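Local structure of WbbM protein (Klebsiella pneumoniae, 6U4B) at residues D70-S73 with F74-P77; P77-C80 with E81-A84; H85-W89 with K90-L94; I222-D225 with Y226-L230; W229-S232 with I233-N236. The protein acts as a trimeric, bifunctional glycosyltransferase that polymerises O-antigen, and it carries a magnesium-binding site. All coordinates share one frame; numbering follows the deposited sequence.

Contact 1 of 5, residues D70-S73 with F74-P77; sequences DNIS and FKNP
Ser73, Ile72 and Phe74 carry this short turn, in which the loop is wound into the start of a helix. The carbonyl of Ile72 accepts the backbone N of Lys75 at 2.9 Å from its O, and Ser73 O accepts Asn76 N at 3.0 Å, two successive bonds to the third residue on, as in a 3-10 turn. The entry is prepared one step earlier by an Asx turn: Asn71 OD1 takes the N-H of Ser73 N at 3.1 Å, almost straight (168°) and on a lone pair in the carbonyl plane. A water bridges the same OD1 to Phe74 N, 3.0 Å from that nitrogen. Ile72 sends its CG2 obliquely across Lys75 CE at 4.0 Å, while Lys75 CG, set beside its own backbone N (chi1 -56°), lies over the rim of one face of the Phe74 ring. The polar ends look elsewhere: Ser73 OG binds Asp66 and Ala55 N, and Lys75 NZ forms a salt bridge with Glu238. Phe74 and Lys75 also pack on Lys554 and Met547 of a second subunit, and the whole turn leads from the loop after strand 47-51 into helix 76-79, with Ile72 lying against Thr83 and Tyr86 of helix 82-91.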
loop_
_atom_site.group_PDB
_atom_site.type_symbol
_atom_site.label_atom_id
_atom_site.label_comp_id
_atom_site.label_asym_id
_atom_site.label_seq_id
_atom_site.Cartn_x
_atom_site.Cartn_y
_atom_site.Cartn_z
ATOM N N ASP A 70 -11.092 15.746 32.700
ATOM C CA ASP A 70 -12.017 16.841 32.415
ATOM C C ASP A 70 -11.227 18.141 32.286
ATOM O O ASP A 70 -10.640 18.617 33.263
ATOM C CB ASP A 70 -13.058 16.927 33.528
ATOM C CG ASP A 70 -14.131 17.961 33.255
ATOM O OD1 ASP A 70 -14.126 18.578 32.168
ATOM O OD2 ASP A 70 -14.991 18.150 34.141
ATOM N N ASN A 71 -11.217 18.725 31.089
ATOM C CA ASN A 71 -10.311 19.828 30.803
ATOM C C ASN A 71 -10.872 20.684 29.677
ATOM O O ASN A 71 -11.756 20.261 28.928
ATOM C CB ASN A 71 -8.922 19.315 30.417
ATOM C CG ASN A 71 -8.903 18.683 29.038
ATOM O OD1 ASN A 71 -8.633 19.352 28.039
ATOM N ND2 ASN A 71 -9.199 17.391 28.974
ATOM N N ILE A 72 -10.325 21.896 29.555
ATOM C CA ILE A 72 -10.682 22.821 28.483
ATOM C C ILE A 72 -9.413 23.305 27.792
ATOM O O ILE A 72 -9.310 24.474 27.404
ATOM C CB ILE A 72 -11.501 24.014 29.012
ATOM C CG1 ILE A 72 -10.750 24.732 30.137
ATOM C CG2 ILE A 72 -12.883 23.560 29.477
ATOM C CD1 ILE A 72 -11.401 26.035 30.564
ATOM N N SER A 73 -8.447 22.400 27.614
ATOM C CA SER A 73 -7.131 22.797 27.122
ATOM C C SER A 73 -7.212 23.467 25.755
ATOM O O SER A 73 -6.493 24.438 25.490
ATOM C CB SER A 73 -6.210 21.579 27.065
ATOM O OG SER A 73 -4.919 21.933 26.596
ATOM N N PHE A 74 -8.084 22.973 24.872
ATOM C CA PHE A 74 -8.171 23.553 23.536
ATOM C C PHE A 74 -8.671 24.994 23.558
ATOM O O PHE A 74 -8.448 25.725 22.588
ATOM C CB PHE A 74 -9.064 22.689 22.635
ATOM C CG PHE A 74 -10.538 22.818 22.918
ATOM C CD1 PHE A 74 -11.143 22.048 23.898
ATOM C CD2 PHE A 74 -11.322 23.701 22.189
ATOM C CE1 PHE A 74 -12.501 22.167 24.157
ATOM C CE2 PHE A 74 -12.680 23.824 22.443
ATOM C CZ PHE A 74 -13.271 23.055 23.426
ATOM N N LYS A 75 -9.326 25.422 24.638
ATOM C CA LYS A 75 -9.794 26.799 24.758
ATOM C C LYS A 75 -8.719 27.752 25.279
ATOM O O LYS A 75 -9.024 28.925 25.532
ATOM C CB LYS A 75 -11.018 26.867 25.676
ATOM C CG LYS A 75 -12.191 25.980 25.273
ATOM C CD LYS A 75 -13.444 26.427 26.011
ATOM C CE LYS A 75 -14.424 25.293 26.248
ATOM N NZ LYS A 75 -15.592 25.771 27.057
ATOM N N ASN A 76 -7.483 27.278 25.441
ATOM C CA ASN A 76 -6.410 28.131 25.950
ATOM C C ASN A 76 -6.181 29.405 25.140
ATOM O O ASN A 76 -5.828 30.428 25.753
ATOM C CB ASN A 76 -5.114 27.316 26.043
ATOM C CG ASN A 76 -3.959 28.117 26.623
ATOM O OD1 ASN A 76 -3.851 28.287 27.841
ATOM N ND2 ASN A 76 -3.085 28.608 25.751
ATOM N N PRO A 77 -6.328 29.428 23.809
ATOM C CA PRO A 77 -6.212 30.713 23.096
ATOM C C PRO A 77 -7.187 31.770 23.580
ATOM O O PRO A 77 -6.953 32.961 23.339
ATOM C CB PRO A 77 -6.493 30.331 21.637
ATOM C CG PRO A 77 -6.048 28.923 21.539
ATOM C CD PRO A 77 -6.392 28.298 22.862
HETATM O O HOH W 1 -8.979 20.180 25.277
#

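Contact 2 of 5, residues P77-C80 with E81-A84; sequences PFYC and ELTA
Tyr79 and Leu82 close a type II' beta turn, Leu82 N reaching Tyr79 O at 3.1 Å, with Cys80 at a positive phi (57°) as the first residue to leave the preceding helix. One residue further on, Thr83 N binds Cys80 O at 3.2 Å in a nearly straight bond (170°), which takes the chain back into helical geometry. The side chains of Tyr79 and Leu82 cross at about a right angle: their CB atoms meet at 3.8 Å, Leu82 CB sits at the edge of the Tyr79 ring and in its plane, and Leu82 CD1 approaches Tyr79 CD2 at 3.9 Å. Thr83 uses both branches. Its CG2, anti to the carbonyl carbon, leans on Tyr79 CB at 3.9 Å, whereas OG1, held between the backbone N and the carbonyl carbon (chi1 63°), lies 3.1 Å from Cys80 O and is hydrogen-bonded to Asp66. Glu81 bends back at chi2, bringing OE1 to 3.9 Å from Cys80 CB, while its OE2 bonds to His102. Tyr79 OH is held by Glu238, and its ring packs on Phe543 of a second subunit. Such an arrangement is that of a tight helix-to-helix junction: a type II' turn ends helix 76-79 and delivers the chain directly into helix 82-91, with Leu82 and Tyr79 directed at helices 220-240 and 253-272.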
loop_
_atom_site.group_PDB
_atom_site.type_symbol
_atom_site.label_atom_id
_atom_site.label_comp_id
_atom_site.label_asym_id
_atom_site.label_seq_id
_atom_site.Cartn_x
_atom_site.Cartn_y
_atom_site.Cartn_z
ATOM N N PRO A 77 -6.328 29.428 23.809
ATOM C CA PRO A 77 -6.212 30.713 23.096
ATOM C C PRO A 77 -7.187 31.770 23.580
ATOM O O PRO A 77 -6.953 32.961 23.339
ATOM C CB PRO A 77 -6.493 30.331 21.637
ATOM C CG PRO A 77 -6.048 28.923 21.539
ATOM C CD PRO A 77 -6.392 28.298 22.862
ATOM N N PHE A 78 -8.265 31.379 24.253
ATOM C CA PHE A 78 -9.304 32.302 24.692
ATOM C C PHE A 78 -9.414 32.398 26.203
ATOM O O PHE A 78 -9.660 33.482 26.730
ATOM C CB PHE A 78 -10.660 31.877 24.101
ATOM C CG PHE A 78 -10.567 31.348 22.694
ATOM C CD1 PHE A 78 -10.691 32.199 21.607
ATOM C CD2 PHE A 78 -10.340 30.000 22.458
ATOM C CE1 PHE A 78 -10.596 31.717 20.313
ATOM C CE2 PHE A 78 -10.241 29.512 21.167
ATOM C CZ PHE A 78 -10.371 30.371 20.093
ATOM N N TYR A 79 -9.229 31.289 26.917
ATOM C CA TYR A 79 -9.304 31.291 28.371
ATOM C C TYR A 79 -7.971 31.599 29.040
ATOM O O TYR A 79 -7.960 31.930 30.231
ATOM C CB TYR A 79 -9.817 29.937 28.872
ATOM C CG TYR A 79 -11.321 29.793 28.836
ATOM C CD1 TYR A 79 -12.010 29.745 27.627
ATOM C CD2 TYR A 79 -12.053 29.693 30.013
ATOM C CE1 TYR A 79 -13.388 29.609 27.592
ATOM C CE2 TYR A 79 -13.430 29.555 29.988
ATOM C CZ TYR A 79 -14.091 29.514 28.775
ATOM O OH TYR A 79 -15.459 29.377 28.747
ATOM N N CYS A 80 -6.864 31.493 28.314
ATOM C CA CYS A 80 -5.508 31.728 28.840
ATOM C C CYS A 80 -5.305 30.787 30.032
ATOM O O CYS A 80 -5.714 29.618 29.965
ATOM C CB CYS A 80 -5.313 33.202 29.142
ATOM S SG CYS A 80 -5.108 34.234 27.674
ATOM N N GLU A 81 -4.708 31.262 31.130
ATOM C CA GLU A 81 -4.389 30.404 32.267
ATOM C C GLU A 81 -5.614 29.846 32.979
ATOM O O GLU A 81 -5.449 29.042 33.902
ATOM C CB GLU A 81 -3.531 31.163 33.278
ATOM C CG GLU A 81 -2.048 31.123 32.991
ATOM C CD GLU A 81 -1.527 32.418 32.415
ATOM O OE1 GLU A 81 -2.268 33.074 31.654
ATOM O OE2 GLU A 81 -0.376 32.782 32.735
ATOM N N LEU A 82 -6.826 30.253 32.592
ATOM C CA LEU A 82 -8.018 29.634 33.166
ATOM C C LEU A 82 -8.072 28.139 32.876
ATOM O O LEU A 82 -8.675 27.382 33.646
ATOM C CB LEU A 82 -9.274 30.323 32.639
ATOM C CG LEU A 82 -9.570 31.709 33.206
ATOM C CD1 LEU A 82 -10.762 32.331 32.507
ATOM C CD2 LEU A 82 -9.809 31.627 34.706
ATOM N N THR A 83 -7.439 27.693 31.784
ATOM C CA THR A 83 -7.382 26.265 31.484
ATOM C C THR A 83 -6.602 25.502 32.546
ATOM O O THR A 83 -6.932 24.349 32.845
ATOM C CB THR A 83 -6.766 26.035 30.100
ATOM O OG1 THR A 83 -5.414 26.509 30.085
ATOM C CG2 THR A 83 -7.554 26.782 29.043
ATOM N N ALA A 84 -5.562 26.114 33.118
ATOM C CA ALA A 84 -4.878 25.494 34.250
ATOM C C ALA A 84 -5.772 25.495 35.484
ATOM O O ALA A 84 -5.898 24.477 36.177
ATOM C CB ALA A 84 -3.560 26.215 34.531
#

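Contact 3 of 5, residues H85-W89 with K90-L94; sequences HYWVW and KNEEL
Lys90 lies alongside Trp89, pointing the same way, and uses its length to cover two aromatic rings. Its NZ sits 3.7 Å from the centroid of the six-membered ring of Trp89, 22° off the normal, a cation-pi contact, and CE adds a CH-pi contact over the same face. Nearer the backbone, Lys90 CG rests over one face of the Tyr86 ring, 3.9 Å from its centroid. The bend at chi2 (-58°) turns the chain back along Trp89 after CG has met the tyrosine. The next residue, Asn91, gives an in-plane bond from ND2 to a lone pair of Trp87 O at 2.8 Å, and this ND2 lies over one face of the indole, 3.2 Å from Trp87 CD1. The same oxygen also takes Asn91 N, so two donors of one residue grip it. Glu92 CG touches Trp87 CZ3 at 3.5 Å, and Leu94 CD2 meets Val88 CG1 at 4.0 Å. Second-shell partners fix the ends: Asp70 binds both Asn91 ND2 and Tyr86 OH, Thr68 holds Trp87 NE1, and Tyr32 holds Glu92 OE2. The end of helix 82-91 is thus finished by mixed chemistry at the surface, with an ammonium and methylenes over aromatic faces and an amide tied to a backbone carbonyl.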
loop_
_atom_site.group_PDB
_atom_site.type_symbol
_atom_site.label_atom_id
_atom_site.label_comp_id
_atom_site.label_asym_id
_atom_site.label_seq_id
_atom_site.Cartn_x
_atom_site.Cartn_y
_atom_site.Cartn_z
ATOM N N HIS A 85 -6.394 26.642 35.774
ATOM C CA HIS A 85 -7.376 26.735 36.848
ATOM C C HIS A 85 -8.444 25.656 36.706
ATOM O O HIS A 85 -8.714 24.903 37.650
ATOM C CB HIS A 85 -7.997 28.138 36.838
ATOM C CG HIS A 85 -9.033 28.372 37.897
ATOM N ND1 HIS A 85 -9.611 29.607 38.100
ATOM C CD2 HIS A 85 -9.594 27.542 38.807
ATOM C CE1 HIS A 85 -10.484 29.527 39.087
ATOM N NE2 HIS A 85 -10.494 28.284 39.533
ATOM N N TYR A 86 -9.051 25.559 35.519
ATOM C CA TYR A 86 -10.108 24.576 35.296
ATOM C C TYR A 86 -9.600 23.158 35.524
ATOM O O TYR A 86 -10.263 22.348 36.183
ATOM C CB TYR A 86 -10.668 24.724 33.880
ATOM C CG TYR A 86 -11.813 23.785 33.567
ATOM C CD1 TYR A 86 -11.580 22.512 33.059
ATOM C CD2 TYR A 86 -13.131 24.172 33.781
ATOM C CE1 TYR A 86 -12.623 21.653 32.778
ATOM C CE2 TYR A 86 -14.180 23.319 33.501
ATOM C CZ TYR A 86 -13.922 22.063 33.000
ATOM O OH TYR A 86 -14.966 21.210 32.723
ATOM N N TRP A 87 -8.417 22.841 34.986
ATOM C CA TRP A 87 -7.902 21.477 35.076
ATOM C C TRP A 87 -7.635 21.076 36.521
ATOM O O TRP A 87 -7.946 19.949 36.926
ATOM C CB TRP A 87 -6.629 21.336 34.240
ATOM C CG TRP A 87 -6.049 19.954 34.278
ATOM C CD1 TRP A 87 -6.367 18.908 33.460
ATOM C CD2 TRP A 87 -5.054 19.465 35.185
ATOM N NE1 TRP A 87 -5.631 17.799 33.801
ATOM C CE2 TRP A 87 -4.817 18.115 34.856
ATOM C CE3 TRP A 87 -4.339 20.039 36.243
ATOM C CZ2 TRP A 87 -3.895 17.329 35.546
ATOM C CZ3 TRP A 87 -3.425 19.257 36.926
ATOM C CH2 TRP A 87 -3.212 17.917 36.576
ATOM N N VAL A 88 -7.056 21.983 37.314
ATOM C CA VAL A 88 -6.830 21.694 38.728
ATOM C C VAL A 88 -8.159 21.525 39.450
ATOM O O VAL A 88 -8.330 20.613 40.271
ATOM C CB VAL A 88 -5.974 22.805 39.366
ATOM C CG1 VAL A 88 -5.865 22.595 40.867
ATOM C CG2 VAL A 88 -4.593 22.852 38.732
ATOM N N TRP A 89 -9.124 22.396 39.145
ATOM C CA TRP A 89 -10.436 22.341 39.780
ATOM C C TRP A 89 -11.101 20.984 39.574
ATOM O O TRP A 89 -11.660 20.411 40.517
ATOM C CB TRP A 89 -11.310 23.466 39.223
ATOM C CG TRP A 89 -12.751 23.435 39.634
ATOM C CD1 TRP A 89 -13.258 23.033 40.835
ATOM C CD2 TRP A 89 -13.873 23.830 38.836
ATOM N NE1 TRP A 89 -14.628 23.152 40.833
ATOM C CE2 TRP A 89 -15.029 23.640 39.617
ATOM C CE3 TRP A 89 -14.012 24.325 37.535
ATOM C CZ2 TRP A 89 -16.308 23.928 39.140
ATOM C CZ3 TRP A 89 -15.281 24.611 37.063
ATOM C CH2 TRP A 89 -16.412 24.411 37.864
ATOM N N LYS A 90 -11.037 20.447 38.358
ATOM C CA LYS A 90 -11.789 19.246 38.016
ATOM C C LYS A 90 -11.037 17.947 38.278
ATOM O O LYS A 90 -11.680 16.901 38.428
ATOM C CB LYS A 90 -12.200 19.284 36.541
ATOM C CG LYS A 90 -13.228 20.346 36.214
ATOM C CD LYS A 90 -14.485 20.155 37.048
ATOM C CE LYS A 90 -15.588 21.099 36.605
ATOM N NZ LYS A 90 -16.813 20.937 37.436
ATOM N N ASN A 91 -9.705 17.975 38.341
ATOM C CA ASN A 91 -8.927 16.744 38.330
ATOM C C ASN A 91 -7.969 16.573 39.501
ATOM O O ASN A 91 -7.592 15.433 39.796
ATOM C CB ASN A 91 -8.123 16.639 37.025
ATOM C CG ASN A 91 -8.995 16.793 35.792
ATOM O OD1 ASN A 91 -9.700 15.863 35.397
ATOM N ND2 ASN A 91 -8.952 17.970 35.179
ATOM N N GLU A 92 -7.567 17.644 40.172
ATOM C CA GLU A 92 -6.542 17.559 41.202
ATOM C C GLU A 92 -7.152 17.367 42.585
ATOM O O GLU A 92 -8.226 17.892 42.894
ATOM C CB GLU A 92 -5.675 18.819 41.202
ATOM C CG GLU A 92 -4.531 18.796 40.207
ATOM C CD GLU A 92 -3.425 17.843 40.616
ATOM O OE1 GLU A 92 -3.542 16.630 40.334
ATOM O OE2 GLU A 92 -2.443 18.308 41.232
ATOM N N GLU A 93 -6.449 16.603 43.421
ATOM C CA GLU A 93 -6.760 16.537 44.844
ATOM C C GLU A 93 -6.225 17.804 45.499
ATOM O O GLU A 93 -5.009 17.998 45.601
ATOM C CB GLU A 93 -6.167 15.284 45.482
ATOM C CG GLU A 93 -7.144 14.121 45.554
ATOM C CD GLU A 93 -6.765 13.098 46.606
ATOM O OE1 GLU A 93 -5.585 12.692 46.645
ATOM O OE2 GLU A 93 -7.646 12.705 47.401
ATOM N N LEU A 94 -7.134 18.667 45.942
ATOM C CA LEU A 94 -6.779 20.021 46.338
ATOM C C LEU A 94 -6.140 20.036 47.720
ATOM O O LEU A 94 -6.682 19.469 48.674
ATOM C CB LEU A 94 -8.020 20.908 46.321
ATOM C CG LEU A 94 -8.909 20.708 45.093
ATOM C CD1 LEU A 94 -10.219 21.444 45.263
ATOM C CD2 LEU A 94 -8.198 21.161 43.825
#

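Contact 4 of 5, residues I222-D225 with Y226-L230; sequences IFVD and YSEWL
Ile222 and Tyr226 open a run of regular alpha-helical i to i+4 bonds within helix 220-240, Tyr226 N binding Ile222 O at 2.9 Å. Phe223 follows, with two bonds to its oxygen. This Phe223 O accepts both Ser227 N and, at 2.6 Å, Ser227 OG, which arrive from opposite faces of the carbonyl plane. The serine hydroxyl, placed beside its own backbone N (chi1 -60°), also stands 3.5 Å above the centre of the Phe223 ring, and it has a further partner in His85 NE2 of helix 82-91. With its proton directed to the carbonyl, OG probably acts as acceptor for that histidine. Val224 comes next; its CG1 runs side by side with the extended Glu228, reaching OE2 at 3.9 Å, and its carbonyl takes Glu228 N in an almost straight bond (175°). Asp225 bonds Tyr265 of helix 253-272 through OD2, while the two carboxylates stay apart, Asp225 OD1 lying 4.9 Å from Glu228 OE1 and not in contact with it. Tyr226 and Trp229 also meet the ring of Tyr265. In the last bond of the series Trp229 N binds Asp225 O at 3.0 Å. Trp229 CB lies close by, 3.3 Å from Asp225 O.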
loop_
_atom_site.group_PDB
_atom_site.type_symbol
_atom_site.label_atom_id
_atom_site.label_comp_id
_atom_site.label_asym_id
_atom_site.label_seq_id
_atom_site.Cartn_x
_atom_site.Cartn_y
_atom_site.Cartn_z
ATOM N N ILE A 222 -12.332 28.380 49.570
ATOM C CA ILE A 222 -12.560 29.577 48.769
ATOM C C ILE A 222 -12.277 29.298 47.297
ATOM O O ILE A 222 -12.942 29.853 46.412
ATOM C CB ILE A 222 -11.705 30.742 49.305
ATOM C CG1 ILE A 222 -12.047 31.014 50.774
ATOM C CG2 ILE A 222 -11.919 31.999 48.479
ATOM C CD1 ILE A 222 -11.389 32.257 51.341
ATOM N N PHE A 223 -11.301 28.434 47.010
ATOM C CA PHE A 223 -10.979 28.112 45.623
ATOM C C PHE A 223 -12.120 27.365 44.941
ATOM O O PHE A 223 -12.453 27.656 43.787
ATOM C CB PHE A 223 -9.688 27.294 45.563
ATOM C CG PHE A 223 -9.427 26.668 44.223
ATOM C CD1 PHE A 223 -8.931 27.423 43.174
ATOM C CD2 PHE A 223 -9.671 25.319 44.015
ATOM C CE1 PHE A 223 -8.687 26.848 41.941
ATOM C CE2 PHE A 223 -9.429 24.738 42.785
ATOM C CZ PHE A 223 -8.935 25.503 41.746
ATOM N N VAL A 224 -12.725 26.396 45.632
ATOM C CA VAL A 224 -13.824 25.638 45.039
ATOM C C VAL A 224 -15.031 26.535 44.803
ATOM O O VAL A 224 -15.658 26.488 43.736
ATOM C CB VAL A 224 -14.182 24.430 45.924
ATOM C CG1 VAL A 224 -15.530 23.850 45.515
ATOM C CG2 VAL A 224 -13.107 23.372 45.826
ATOM N N ASP A 225 -15.379 27.367 45.789
ATOM C CA ASP A 225 -16.527 28.256 45.641
ATOM C C ASP A 225 -16.314 29.241 44.498
ATOM O O ASP A 225 -17.212 29.460 43.674
ATOM C CB ASP A 225 -16.788 28.998 46.950
ATOM C CG ASP A 225 -18.009 29.892 46.873
ATOM O OD1 ASP A 225 -19.138 29.365 46.968
ATOM O OD2 ASP A 225 -17.842 31.120 46.708
ATOM N N TYR A 226 -15.126 29.845 44.431
ATOM C CA TYR A 226 -14.829 30.773 43.345
ATOM C C TYR A 226 -14.837 30.064 41.994
ATOM O O TYR A 226 -15.274 30.635 40.988
ATOM C CB TYR A 226 -13.483 31.454 43.596
ATOM C CG TYR A 226 -12.997 32.307 42.447
ATOM C CD1 TYR A 226 -11.762 32.067 41.854
ATOM C CD2 TYR A 226 -13.774 33.346 41.948
ATOM C CE1 TYR A 226 -11.310 32.842 40.800
ATOM C CE2 TYR A 226 -13.333 34.127 40.895
ATOM C CZ TYR A 226 -12.100 33.869 40.324
ATOM O OH TYR A 226 -11.655 34.642 39.274
ATOM N N SER A 227 -14.364 28.816 41.954
ATOM C CA SER A 227 -14.346 28.068 40.701
ATOM C C SER A 227 -15.761 27.805 40.196
ATOM O O SER A 227 -16.070 28.060 39.026
ATOM C CB SER A 227 -13.586 26.752 40.883
ATOM O OG SER A 227 -12.247 26.988 41.284
ATOM N N GLU A 228 -16.632 27.286 41.066
ATOM C CA GLU A 228 -18.016 27.042 40.668
ATOM C C GLU A 228 -18.694 28.334 40.234
ATOM O O GLU A 228 -19.470 28.345 39.272
ATOM C CB GLU A 228 -18.786 26.391 41.818
ATOM C CG GLU A 228 -18.345 24.976 42.152
ATOM C CD GLU A 228 -18.963 24.465 43.441
ATOM O OE1 GLU A 228 -19.513 25.287 44.205
ATOM O OE2 GLU A 228 -18.899 23.243 43.691
ATOM N N TRP A 229 -18.396 29.434 40.926
ATOM C CA TRP A 229 -19.000 30.719 40.595
ATOM C C TRP A 229 -18.459 31.258 39.276
ATOM O O TRP A 229 -19.231 31.655 38.394
ATOM C CB TRP A 229 -18.746 31.705 41.738
ATOM C CG TRP A 229 -19.252 33.100 41.509
ATOM C CD1 TRP A 229 -20.498 33.578 41.795
ATOM C CD2 TRP A 229 -18.510 34.204 40.978
ATOM N NE1 TRP A 229 -20.583 34.908 41.462
ATOM C CE2 TRP A 229 -19.374 35.317 40.961
ATOM C CE3 TRP A 229 -17.199 34.359 40.511
ATOM C CZ2 TRP A 229 -18.972 36.568 40.493
ATOM C CZ3 TRP A 229 -16.803 35.599 40.046
ATOM C CH2 TRP A 229 -17.686 36.688 40.041
ATOM N N LEU A 230 -17.133 31.268 39.116
ATOM C CA LEU A 230 -16.530 31.870 37.929
ATOM C C LEU A 230 -16.939 31.132 36.660
ATOM O O LEU A 230 -17.350 31.752 35.673
ATOM C CB LEU A 230 -15.008 31.890 38.061
ATOM C CG LEU A 230 -14.239 32.355 36.822
ATOM C CD1 LEU A 230 -14.468 33.838 36.562
ATOM C CD2 LEU A 230 -12.750 32.047 36.946
#

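Contact 5 of 5, residues W229-S232 with I233-N236; sequences WLFS and ILDN
Ile233 is drawn back over Trp229 along one continuous path. Its CB lies 3.5 Å from Leu230 O; CG1, anti to the carbonyl carbon (chi1 -67°), then passes Trp229 O at 3.5 Å; and the extended tip brings CD1 over the indole, where it sits 3.5 Å from the centroid of the six-membered ring, 18° off the normal. This is a CH-pi contact at the centre of the face, with CE2 of Trp229 the closest ring atom to CD1 at 3.4 Å. One residue on, Leu234 CD1 touches both Leu230 CG at 3.9 Å and Phe231 CD1 at 4.0 Å. Ser232, whose OG is tucked between its own backbone N and carbonyl carbon, donates from OG to Trp229 O at 2.8 Å; that carbonyl also takes a weak bond from Ile233 N. The hydroxyl is bound as well by Tyr194 OH. Beyond this pair, Trp229 stacks with Tyr197, and Ile233 reaches Val190 of helix 180-193 and Leu261 of helix 253-272. The contact is therefore chiefly apolar, branched carbons against aromatic and aliphatic surface, while the serine hydroxyl gives the backbone oxygen of the buried Trp229 a second donor to supplement its stretched helix bond.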
loop_
_atom_site.group_PDB
_atom_site.type_symbol
_atom_site.label_atom_id
_atom_site.label_comp_id
_atom_site.label_asym_id
_atom_site.label_seq_id
_atom_site.Cartn_x
_atom_site.Cartn_y
_atom_site.Cartn_z
ATOM N N TRP A 229 -18.396 29.434 40.926
ATOM C CA TRP A 229 -19.000 30.719 40.595
ATOM C C TRP A 229 -18.459 31.258 39.276
ATOM O O TRP A 229 -19.231 31.655 38.394
ATOM C CB TRP A 229 -18.746 31.705 41.738
ATOM C CG TRP A 229 -19.252 33.100 41.509
ATOM C CD1 TRP A 229 -20.498 33.578 41.795
ATOM C CD2 TRP A 229 -18.510 34.204 40.978
ATOM N NE1 TRP A 229 -20.583 34.908 41.462
ATOM C CE2 TRP A 229 -19.374 35.317 40.961
ATOM C CE3 TRP A 229 -17.199 34.359 40.511
ATOM C CZ2 TRP A 229 -18.972 36.568 40.493
ATOM C CZ3 TRP A 229 -16.803 35.599 40.046
ATOM C CH2 TRP A 229 -17.686 36.688 40.041
ATOM N N LEU A 230 -17.133 31.268 39.116
ATOM C CA LEU A 230 -16.530 31.870 37.929
ATOM C C LEU A 230 -16.939 31.132 36.660
ATOM O O LEU A 230 -17.350 31.752 35.673
ATOM C CB LEU A 230 -15.008 31.890 38.061
ATOM C CG LEU A 230 -14.239 32.355 36.822
ATOM C CD1 LEU A 230 -14.468 33.838 36.562
ATOM C CD2 LEU A 230 -12.750 32.047 36.946
ATOM N N PHE A 231 -16.836 29.802 36.665
ATOM C CA PHE A 231 -17.069 29.057 35.436
ATOM C C PHE A 231 -18.546 28.886 35.115
ATOM O O PHE A 231 -18.881 28.651 33.951
ATOM C CB PHE A 231 -16.362 27.701 35.503
ATOM C CG PHE A 231 -14.877 27.799 35.311
ATOM C CD1 PHE A 231 -14.345 27.967 34.046
ATOM C CD2 PHE A 231 -14.016 27.757 36.396
ATOM C CE1 PHE A 231 -12.981 28.074 33.860
ATOM C CE2 PHE A 231 -12.648 27.865 36.218
ATOM C CZ PHE A 231 -12.130 28.024 34.948
ATOM N N SER A 232 -19.436 29.010 36.104
ATOM C CA SER A 232 -20.860 29.085 35.788
ATOM C C SER A 232 -21.165 30.340 34.982
ATOM O O SER A 232 -21.995 30.317 34.065
ATOM C CB SER A 232 -21.693 29.056 37.069
ATOM O OG SER A 232 -21.569 30.272 37.787
ATOM N N ILE A 233 -20.495 31.447 35.310
ATOM C CA ILE A 233 -20.662 32.680 34.548
ATOM C C ILE A 233 -20.028 32.547 33.170
ATOM O O ILE A 233 -20.609 32.964 32.160
ATOM C CB ILE A 233 -20.070 33.865 35.330
ATOM C CG1 ILE A 233 -20.887 34.123 36.600
ATOM C CG2 ILE A 233 -20.001 35.109 34.453
ATOM C CD1 ILE A 233 -20.138 34.885 37.660
ATOM N N LEU A 234 -18.828 31.969 33.105
ATOM C CA LEU A 234 -18.143 31.847 31.824
ATOM C C LEU A 234 -18.877 30.900 30.880
ATOM O O LEU A 234 -18.896 31.134 29.668
ATOM C CB LEU A 234 -16.697 31.396 32.040
ATOM C CG LEU A 234 -15.824 32.341 32.879
ATOM C CD1 LEU A 234 -14.381 31.854 32.943
ATOM C CD2 LEU A 234 -15.893 33.773 32.352
ATOM N N ASP A 235 -19.499 29.843 31.414
ATOM C CA ASP A 235 -20.322 28.972 30.579
ATOM C C ASP A 235 -21.434 29.761 29.898
ATOM O O ASP A 235 -21.642 29.645 28.684
ATOM C CB ASP A 235 -20.922 27.836 31.410
ATOM C CG ASP A 235 -19.893 26.816 31.843
ATOM O OD1 ASP A 235 -20.090 26.198 32.911
ATOM O OD2 ASP A 235 -18.882 26.644 31.128
ATOM N N ASN A 236 -22.164 30.569 30.670
ATOM C CA ASN A 236 -23.212 31.392 30.081
ATOM C C ASN A 236 -22.634 32.477 29.185
ATOM O O ASN A 236 -23.268 32.865 28.197
ATOM C CB ASN A 236 -24.077 32.016 31.178
ATOM C CG ASN A 236 -24.990 31.007 31.849
ATOM O OD1 ASN A 236 -24.610 29.857 32.066
ATOM N ND2 ASN A 236 -26.206 31.432 32.174
#

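Overall arrangement
Contacts 1, 2 and 3 follow one another along the chain, through helix 76-79 and into helix 82-91, while contacts 4 and 5 are overlapping parts of helix 220-240; the two sets pack on each other through several of their members. Contacts 2 and 5 are buried, contact 5 chiefly apolar and contact 2 a hydrogen-bonded turn with one apolar pair; Leu82 packs on Leu230 and Leu234 between them. Contact 3, at the surface, relies on amide, cation-pi and CH-pi chemistry, yet His85 links it to Ser227 of contact 4 and Trp89 packs on Phe231 of contact 5. Contacts 1 and 4 are only partly buried. Contacts 1 and 2 also reach a second subunit; contacts 3 to 5 do not.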